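Sulfite dehydrogenase (Paracoccus pantotrophus, PDB 2XTS) probably oxidises protein-bound sulfane sulfur at a molybdopterin-held molybdenum centre and passes the electrons on to heme c. Local coordinates at residues Leu89-Leu94 / Leu99-Glu104. Numbering follows the deposited sequence.
Sequences LMINGL and LVFTFE
The Phe101 ring takes Ile91 at its edge, where CD1 lies near the ring plane, 3.6 Å from CE2; the Leu89 carbonyl O approaches it obliquely, 3.7 Å from CD2. With CG anti to its own carbonyl carbon (chi1 -61°), Phe101 reaches diagonally across to Ile91, while Leu89 CD2 stands 4.3 Å from Phe101 CD2. Leu106, of the helix that follows, touches both Leu89 and Phe101, and helix 153-160 covers Ile91 on this same face. Cutting Phe101 back to alanine removes the ring, and would probably leave Ile91 CD1 and Leu89 without their shared aromatic neighbour and open a gap beside Leu106. On the other face, Met90 CE touches Val100 CG2 more loosely (4.4 Å). Two reciprocal pairs of backbone bonds bind the strands: Leu89 N to Phe101 O (3.0 Å) with Phe101 N to Leu89 O (2.8 Å), and a like pair between Ile91 and Leu99. Met90 and Val100 form the non-hydrogen-bonded pair between them. Strand 89-93 also pairs with strand 227-233. This is an antiparallel beta hairpin whose strand 99-101, outermost of this chain's sheet in the molybdopterin-binding domain, pairs through Leu99 and Val100 with a strand of a cytochrome chain, continuing the sheet between subunits.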
loop_
_atom_site.group_PDB
_atom_site.type_symbol
_atom_site.label_atom_id
_atom_site.label_comp_id
_atom_site.label_asym_id
_atom_site.label_seq_id
_atom_site.Cartn_x
_atom_site.Cartn_y
_atom_site.Cartn_z
ATOM N N LEU A 89 20.638 17.148 3.965
ATOM C CA LEU A 89 21.171 16.099 4.838
ATOM C C LEU A 89 22.662 16.328 5.033
ATOM O O LEU A 89 23.413 16.399 4.072
ATOM C CB LEU A 89 20.938 14.701 4.247
ATOM C CG LEU A 89 21.520 13.512 5.031
ATOM C CD1 LEU A 89 20.762 13.398 6.356
ATOM C CD2 LEU A 89 21.441 12.202 4.266
ATOM N N MET A 90 23.073 16.387 6.285
ATOM C CA MET A 90 24.455 16.626 6.666
ATOM C C MET A 90 25.023 15.371 7.274
ATOM O O MET A 90 24.352 14.684 8.038
ATOM C CB MET A 90 24.520 17.775 7.674
ATOM C CG MET A 90 25.904 18.033 8.259
ATOM S SD MET A 90 25.955 19.392 9.476
ATOM C CE MET A 90 25.618 20.755 8.371
ATOM N N ILE A 91 26.270 15.052 6.913
ATOM C CA ILE A 91 27.056 14.004 7.585
ATOM C C ILE A 91 28.305 14.660 8.133
ATOM O O ILE A 91 29.037 15.299 7.382
ATOM C CB ILE A 91 27.442 12.842 6.646
ATOM C CG1 ILE A 91 26.182 12.201 6.053
ATOM C CG2 ILE A 91 28.217 11.791 7.409
ATOM C CD1 ILE A 91 26.405 10.998 5.148
ATOM N N ASN A 92 28.528 14.546 9.438
ATOM C CA ASN A 92 29.664 15.232 10.067
ATOM C C ASN A 92 30.190 14.414 11.228
ATOM O O ASN A 92 29.699 13.325 11.519
ATOM C CB ASN A 92 29.296 16.667 10.490
ATOM C CG ASN A 92 28.475 16.719 11.761
ATOM O OD1 ASN A 92 27.331 16.268 11.790
ATOM N ND2 ASN A 92 29.034 17.313 12.802
ATOM N N GLY A 93 31.248 14.905 11.849
ATOM C CA GLY A 93 31.849 14.269 13.016
ATOM C C GLY A 93 33.100 13.515 12.625
ATOM O O GLY A 93 33.957 14.046 11.900
ATOM N N LEU A 94 33.208 12.280 13.090
ATOM C CA LEU A 94 34.410 11.456 12.862
ATOM C C LEU A 94 34.373 10.847 11.457
ATOM O O LEU A 94 34.268 9.629 11.274
ATOM C CB LEU A 94 34.576 10.405 13.972
ATOM C CG LEU A 94 34.956 10.985 15.328
ATOM C CD1 LEU A 94 34.802 9.923 16.401
ATOM C CD2 LEU A 94 36.383 11.531 15.319
ATOM N N LEU A 99 29.863 16.253 4.830
ATOM C CA LEU A 99 29.123 16.491 3.583
ATOM C C LEU A 99 27.741 17.086 3.808
ATOM O O LEU A 99 27.133 16.882 4.853
ATOM C CB LEU A 99 28.960 15.189 2.789
ATOM C CG LEU A 99 30.258 14.541 2.299
ATOM C CD1 LEU A 99 29.995 13.171 1.702
ATOM C CD2 LEU A 99 31.049 15.435 1.331
ATOM N N VAL A 100 27.280 17.817 2.803
ATOM C CA VAL A 100 25.890 18.251 2.702
ATOM C C VAL A 100 25.358 17.675 1.388
ATOM O O VAL A 100 25.994 17.820 0.317
ATOM C CB VAL A 100 25.725 19.767 2.674
ATOM C CG1 VAL A 100 24.243 20.157 2.363
ATOM C CG2 VAL A 100 26.190 20.349 3.996
ATOM N N PHE A 101 24.195 17.026 1.469
ATOM C CA PHE A 101 23.464 16.489 0.322
ATOM C C PHE A 101 22.131 17.212 0.147
ATOM O O PHE A 101 21.456 17.560 1.123
ATOM C CB PHE A 101 23.115 15.002 0.513
ATOM C CG PHE A 101 24.307 14.109 0.678
ATOM C CD1 PHE A 101 25.042 13.700 -0.418
ATOM C CD2 PHE A 101 24.685 13.661 1.921
ATOM C CE1 PHE A 101 26.146 12.883 -0.277
ATOM C CE2 PHE A 101 25.780 12.836 2.062
ATOM C CZ PHE A 101 26.503 12.439 0.967
ATOM N N THR A 102 21.769 17.438 -1.103
ATOM C CA THR A 102 20.435 17.850 -1.459
ATOM C C THR A 102 19.586 16.609 -1.735
ATOM O O THR A 102 20.101 15.506 -1.885
ATOM C CB THR A 102 20.441 18.703 -2.714
ATOM O OG1 THR A 102 20.951 17.915 -3.785
ATOM C CG2 THR A 102 21.340 19.913 -2.540
ATOM N N PHE A 103 18.275 16.782 -1.842
ATOM C CA PHE A 103 17.444 15.648 -2.194
ATOM C C PHE A 103 17.777 15.114 -3.602
ATOM O O PHE A 103 17.805 13.914 -3.842
ATOM C CB PHE A 103 15.951 15.969 -2.044
ATOM C CG PHE A 103 15.102 14.735 -2.065
ATOM C CD1 PHE A 103 14.969 13.964 -0.913
ATOM C CD2 PHE A 103 14.516 14.289 -3.231
ATOM C CE1 PHE A 103 14.254 12.808 -0.927
ATOM C CE2 PHE A 103 13.775 13.113 -3.251
ATOM C CZ PHE A 103 13.657 12.380 -2.102
ATOM N N GLU A 104 18.060 16.019 -4.532
ATOM C CA GLU A 104 18.473 15.642 -5.874
ATOM C C GLU A 104 19.673 14.687 -5.827
ATOM O O GLU A 104 19.707 13.695 -6.562
ATOM C CB GLU A 104 18.784 16.893 -6.678
ATOM C CG GLU A 104 19.334 16.638 -8.037
ATOM C CD GLU A 104 19.623 17.919 -8.778
ATOM O OE1 GLU A 104 18.811 18.295 -9.649
ATOM O OE2 GLU A 104 20.672 18.530 -8.491
#